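Local coordinates for protein diguanylate cyclase (Marinobacter aquaeolei VT8, PDB 3IGN) that probably catalyses the joining of two GTP molecules into cyclic di-GMP through its GGDEF domain, the part described here, crystallised with that product bound, at residues Glu23-Arg34 against Leu137-Met148. Residues are numbered along the deposited sequence; the frame is centred on the assembly and turned at random.
Sequences ENLVDAEYERFR and LTETPENYMQWM
Tyr30 and Phe33 both leave helix 23-34 with CG trans to the backbone N (chi1 173° for Tyr30), which directs their rings onto 137-148, while Tyr144 places its CG between its own N and carbonyl carbon (chi1 83°), a position that lays its ring across the helix. There it sits as a knob among Glu23, Val26, Asp27 and Tyr30: Asp27 CB lies over one ring face, 4.0 Å from the Tyr144 centroid in a CH-pi contact, and Val26 CG1 approaches Tyr144 CD2 to 3.7 Å. A tyrosine suits this place because its hydroxyl reaches past the aliphatic part of Glu23 and donates to Glu23 OE1 (2.9 Å from Tyr144 OH) on the anti side, tilted well out of the plane of a carboxylate whose OE2 is salt-bridged to Arg19. In the GGDEF domain, the contact ties helix 19-36 to the loop 137-143 between strand 130-136 and helix 144-160, whose first turn is N-capped by Asn143 OD1; the helix segments cross at 105°. One turn further along, Trp147 turns an edge to Val26 O, its indole NH bonded to Ala135 O. The Tyr30 ring lies flat against backbone, with Asn143 C and Tyr144 N over one face and Arg34 CG on the other, and Tyr30 OH donates to Pro141 O at 2.7 Å. A leucine in place of Tyr30 would probably cost Pro141 O its tyrosine donor, leaving it the bridging water, and open a gap against the Asn143 backbone. Leu137, branched to suit a place between two rings, turns CD1 to Tyr30, while CD2 presses mainly on Phe33 and CG rests over that ring's face, 3.8 Å from the centroid. Arg34, long and flexible enough to fold back, gives NH1 to Glu139 O (3.0 Å) and to a water that also donates to Thr138 O and Pro141 O.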
loop_
_atom_site.group_PDB
_atom_site.type_symbol
_atom_site.label_atom_id
_atom_site.label_comp_id
_atom_site.label_asym_id
_atom_site.label_seq_id
_atom_site.Cartn_x
_atom_site.Cartn_y
_atom_site.Cartn_z
ATOM N N GLU A 23 7.975 -5.327 7.240
ATOM C CA GLU A 23 9.072 -5.896 6.461
ATOM C C GLU A 23 9.438 -7.297 6.941
ATOM O O GLU A 23 9.800 -8.162 6.140
ATOM C CB GLU A 23 10.312 -4.993 6.506
ATOM C CG GLU A 23 10.291 -3.885 5.450
ATOM C CD GLU A 23 11.602 -3.119 5.351
ATOM O OE1 GLU A 23 12.654 -3.670 5.733
ATOM O OE2 GLU A 23 11.577 -1.965 4.874
ATOM N N ASN A 24 9.359 -7.524 8.248
ATOM C CA ASN A 24 9.668 -8.845 8.778
ATOM C C ASN A 24 8.663 -9.853 8.213
ATOM O O ASN A 24 9.016 -11.003 7.938
ATOM C CB ASN A 24 9.610 -8.839 10.310
ATOM C CG ASN A 24 9.851 -10.213 10.908
ATOM O OD1 ASN A 24 8.909 -10.925 11.255
ATOM N ND2 ASN A 24 11.118 -10.601 11.011
ATOM N N LEU A 25 7.416 -9.411 8.040
ATOM C CA LEU A 25 6.354 -10.261 7.485
ATOM C C LEU A 25 6.581 -10.491 5.991
ATOM O O LEU A 25 6.329 -11.586 5.473
ATOM C CB LEU A 25 4.983 -9.620 7.719
ATOM C CG LEU A 25 4.144 -10.145 8.898
ATOM C CD1 LEU A 25 5.026 -10.464 10.080
ATOM C CD2 LEU A 25 3.078 -9.128 9.265
ATOM N N VAL A 26 7.049 -9.460 5.296
ATOM C CA VAL A 26 7.355 -9.599 3.868
ATOM C C VAL A 26 8.454 -10.647 3.711
ATOM O O VAL A 26 8.388 -11.516 2.844
ATOM C CB VAL A 26 7.873 -8.269 3.261
ATOM C CG1 VAL A 26 8.329 -8.489 1.823
ATOM C CG2 VAL A 26 6.773 -7.229 3.289
ATOM N N ASP A 27 9.473 -10.554 4.554
ATOM C CA ASP A 27 10.584 -11.495 4.516
ATOM C C ASP A 27 10.085 -12.910 4.820
ATOM O O ASP A 27 10.523 -13.876 4.185
ATOM C CB ASP A 27 11.662 -11.066 5.522
ATOM C CG ASP A 27 12.923 -11.917 5.441
ATOM O OD1 ASP A 27 13.193 -12.512 4.375
ATOM O OD2 ASP A 27 13.659 -11.973 6.446
ATOM N N ALA A 28 9.161 -13.032 5.769
ATOM C CA ALA A 28 8.619 -14.344 6.125
ATOM C C ALA A 28 7.850 -14.937 4.949
ATOM O O ALA A 28 7.974 -16.133 4.654
ATOM C CB ALA A 28 7.713 -14.230 7.342
ATOM N N GLU A 29 7.058 -14.108 4.270
ATOM C CA GLU A 29 6.298 -14.603 3.124
ATOM C C GLU A 29 7.238 -14.984 1.976
ATOM O O GLU A 29 6.996 -15.961 1.262
ATOM C CB GLU A 29 5.284 -13.561 2.661
ATOM C CG GLU A 29 4.291 -14.064 1.595
ATOM C CD GLU A 29 3.364 -15.169 2.097
ATOM O OE1 GLU A 29 2.979 -15.158 3.283
ATOM O OE2 GLU A 29 2.987 -16.044 1.296
ATOM N N TYR A 30 8.313 -14.216 1.808
ATOM C CA TYR A 30 9.306 -14.488 0.769
ATOM C C TYR A 30 9.931 -15.870 0.982
ATOM O O TYR A 30 10.050 -16.657 0.042
ATOM C CB TYR A 30 10.414 -13.417 0.792
ATOM C CG TYR A 30 11.565 -13.707 -0.140
ATOM C CD1 TYR A 30 11.477 -13.411 -1.503
ATOM C CD2 TYR A 30 12.725 -14.319 0.325
ATOM C CE1 TYR A 30 12.511 -13.726 -2.380
ATOM C CE2 TYR A 30 13.768 -14.644 -0.544
ATOM C CZ TYR A 30 13.649 -14.347 -1.896
ATOM O OH TYR A 30 14.643 -14.714 -2.771
ATOM N N GLU A 31 10.333 -16.170 2.215
ATOM C CA GLU A 31 10.937 -17.475 2.504
ATOM C C GLU A 31 9.927 -18.611 2.369
ATOM O O GLU A 31 10.296 -19.731 2.001
ATOM C CB GLU A 31 11.561 -17.491 3.906
ATOM C CG GLU A 31 12.854 -16.699 4.019
ATOM C CD GLU A 31 13.956 -17.222 3.100
ATOM O OE1 GLU A 31 13.927 -18.421 2.727
ATOM O OE2 GLU A 31 14.862 -16.438 2.760
ATOM N N ARG A 32 8.657 -18.332 2.655
ATOM C CA ARG A 32 7.612 -19.340 2.521
ATOM C C ARG A 32 7.493 -19.675 1.037
ATOM O O ARG A 32 7.376 -20.841 0.662
ATOM C CB ARG A 32 6.277 -18.816 3.051
ATOM C CG ARG A 32 5.154 -19.860 3.085
ATOM C CD ARG A 32 3.933 -19.322 3.842
ATOM N NE ARG A 32 2.781 -20.223 3.768
ATOM C CZ ARG A 32 1.924 -20.415 4.762
ATOM N NH1 ARG A 32 2.088 -19.767 5.911
ATOM N NH2 ARG A 32 0.923 -21.277 4.630
ATOM N N PHE A 33 7.550 -18.641 0.200
ATOM C CA PHE A 33 7.491 -18.825 -1.251
ATOM C C PHE A 33 8.705 -19.616 -1.762
ATOM O O PHE A 33 8.562 -20.524 -2.582
ATOM C CB PHE A 33 7.465 -17.470 -1.973
ATOM C CG PHE A 33 7.707 -17.578 -3.465
ATOM C CD1 PHE A 33 6.649 -17.831 -4.343
ATOM C CD2 PHE A 33 9.002 -17.486 -3.980
ATOM C CE1 PHE A 33 6.876 -17.993 -5.713
ATOM C CE2 PHE A 33 9.244 -17.649 -5.348
ATOM C CZ PHE A 33 8.181 -17.902 -6.214
ATOM N N ARG A 34 9.900 -19.253 -1.305
ATOM C CA ARG A 34 11.105 -19.946 -1.752
ATOM C C ARG A 34 11.008 -21.432 -1.448
ATOM O O ARG A 34 11.570 -22.264 -2.152
ATOM C CB ARG A 34 12.352 -19.368 -1.073
ATOM C CG ARG A 34 12.722 -17.965 -1.525
ATOM C CD ARG A 34 12.930 -17.877 -3.039
ATOM N NE ARG A 34 14.084 -18.653 -3.504
ATOM C CZ ARG A 34 14.505 -18.652 -4.764
ATOM N NH1 ARG A 34 13.866 -17.920 -5.668
ATOM N NH2 ARG A 34 15.554 -19.383 -5.122
ATOM N N LEU A 137 5.442 -12.357 -6.686
ATOM C CA LEU A 137 6.762 -12.918 -6.484
ATOM C C LEU A 137 7.076 -14.059 -7.445
ATOM O O LEU A 137 6.280 -14.980 -7.611
ATOM C CB LEU A 137 6.889 -13.404 -5.038
ATOM C CG LEU A 137 8.227 -13.978 -4.560
ATOM C CD1 LEU A 137 9.361 -12.993 -4.798
ATOM C CD2 LEU A 137 8.113 -14.317 -3.070
ATOM N N THR A 138 8.235 -13.970 -8.091
ATOM C CA THR A 138 8.705 -15.000 -9.016
ATOM C C THR A 138 9.988 -15.549 -8.395
ATOM O O THR A 138 10.378 -15.138 -7.307
ATOM C CB THR A 138 9.054 -14.415 -10.398
ATOM O OG1 THR A 138 10.284 -13.682 -10.311
ATOM C CG2 THR A 138 7.956 -13.489 -10.875
ATOM N N GLU A 139 10.649 -16.480 -9.074
ATOM C CA GLU A 139 11.888 -17.036 -8.547
ATOM C C GLU A 139 13.075 -16.086 -8.714
ATOM O O GLU A 139 14.138 -16.320 -8.151
ATOM C CB GLU A 139 12.227 -18.357 -9.250
ATOM C CG GLU A 139 11.347 -19.534 -8.867
ATOM C CD GLU A 139 11.820 -20.830 -9.502
ATOM O OE1 GLU A 139 13.001 -20.884 -9.909
ATOM O OE2 GLU A 139 11.026 -21.793 -9.581
ATOM N N THR A 140 12.899 -15.007 -9.468
ATOM C CA THR A 140 14.021 -14.105 -9.704
ATOM C C THR A 140 14.570 -13.326 -8.504
ATOM O O THR A 140 15.762 -13.409 -8.221
ATOM C CB THR A 140 13.704 -13.143 -10.856
ATOM O OG1 THR A 140 13.281 -13.911 -11.992
ATOM C CG2 THR A 140 14.942 -12.343 -11.248
ATOM N N PRO A 141 13.723 -12.573 -7.776
ATOM C CA PRO A 141 14.241 -11.817 -6.621
ATOM C C PRO A 141 15.054 -12.712 -5.689
ATOM O O PRO A 141 14.578 -13.770 -5.291
ATOM C CB PRO A 141 12.969 -11.301 -5.950
ATOM C CG PRO A 141 12.031 -11.127 -7.103
ATOM C CD PRO A 141 12.271 -12.379 -7.923
ATOM N N GLU A 142 16.262 -12.286 -5.316
ATOM C CA GLU A 142 17.105 -13.113 -4.447
ATOM C C GLU A 142 16.936 -12.891 -2.941
ATOM O O GLU A 142 17.560 -13.582 -2.125
ATOM C CB GLU A 142 18.570 -12.937 -4.839
ATOM C CG GLU A 142 18.782 -13.050 -6.341
ATOM C CD GLU A 142 20.194 -13.442 -6.713
ATOM O OE1 GLU A 142 21.104 -13.286 -5.874
ATOM O OE2 GLU A 142 20.396 -13.895 -7.854
ATOM N N ASN A 143 16.125 -11.907 -2.579
ATOM C CA ASN A 143 15.818 -11.630 -1.180
ATOM C C ASN A 143 14.537 -10.792 -1.185
ATOM O O ASN A 143 14.119 -10.293 -2.233
ATOM C CB ASN A 143 16.977 -10.913 -0.471
ATOM C CG ASN A 143 17.337 -9.606 -1.116
ATOM O OD1 ASN A 143 16.493 -8.736 -1.279
ATOM N ND2 ASN A 143 18.602 -9.451 -1.475
ATOM N N TYR A 144 13.909 -10.629 -0.028
ATOM C CA TYR A 144 12.643 -9.907 0.016
ATOM C C TYR A 144 12.711 -8.457 -0.416
ATOM O O TYR A 144 11.712 -7.893 -0.850
ATOM C CB TYR A 144 12.015 -9.988 1.407
ATOM C CG TYR A 144 12.536 -8.981 2.406
ATOM C CD1 TYR A 144 13.704 -9.216 3.131
ATOM C CD2 TYR A 144 11.848 -7.792 2.633
ATOM C CE1 TYR A 144 14.170 -8.289 4.065
ATOM C CE2 TYR A 144 12.302 -6.860 3.555
ATOM C CZ TYR A 144 13.462 -7.114 4.270
ATOM O OH TYR A 144 13.901 -6.195 5.193
HETATM N N MSE A 145 13.885 -7.852 -0.308
HETATM C CA MSE A 145 14.009 -6.454 -0.680
HETATM C C MSE A 145 13.980 -6.265 -2.188
HETATM O O MSE A 145 13.503 -5.246 -2.674
HETATM C CB MSE A 145 15.271 -5.869 -0.059
HETATM C CG MSE A 145 15.193 -5.913 1.448
HETATM SE SE MSE A 145 16.622 -4.983 2.302
HETATM C CE MSE A 145 15.953 -3.186 2.044
ATOM N N GLN A 146 14.463 -7.254 -2.931
ATOM C CA GLN A 146 14.430 -7.168 -4.389
ATOM C C GLN A 146 12.985 -7.336 -4.863
ATOM O O GLN A 146 12.606 -6.840 -5.921
ATOM C CB GLN A 146 15.359 -8.227 -5.002
ATOM C CG GLN A 146 16.835 -7.870 -4.833
ATOM C CD GLN A 146 17.776 -8.928 -5.382
ATOM O OE1 GLN A 146 17.375 -9.783 -6.177
ATOM N NE2 GLN A 146 19.039 -8.871 -4.967
ATOM N N TRP A 147 12.180 -8.030 -4.060
ATOM C CA TRP A 147 10.765 -8.230 -4.356
ATOM C C TRP A 147 10.074 -6.877 -4.134
ATOM O O TRP A 147 9.271 -6.424 -4.953
ATOM C CB TRP A 147 10.190 -9.299 -3.407
ATOM C CG TRP A 147 8.716 -9.568 -3.549
ATOM C CD1 TRP A 147 7.931 -9.334 -4.646
ATOM C CD2 TRP A 147 7.866 -10.184 -2.575
ATOM N NE1 TRP A 147 6.646 -9.766 -4.415
ATOM C CE2 TRP A 147 6.578 -10.295 -3.154
ATOM C CE3 TRP A 147 8.066 -10.652 -1.266
ATOM C CZ2 TRP A 147 5.490 -10.861 -2.470
ATOM C CZ3 TRP A 147 6.972 -11.218 -0.582
ATOM C CH2 TRP A 147 5.709 -11.313 -1.190
HETATM N N MSE A 148 10.398 -6.234 -3.021
HETATM C CA MSE A 148 9.820 -4.935 -2.715
HETATM C C MSE A 148 10.203 -3.929 -3.802
HETATM O O MSE A 148 9.412 -3.049 -4.159
HETATM C CB MSE A 148 10.316 -4.453 -1.351
HETATM C CG MSE A 148 9.744 -5.238 -0.189
HETATM SE SE MSE A 148 10.269 -4.473 1.514
HETATM C CE MSE A 148 9.718 -2.657 1.176
HETATM O O HOH W 1 15.193 -12.128 2.109
HETATM O O HOH W 2 12.372 -15.480 -5.359
HETATM O O HOH W 3 15.576 -19.354 -8.174
#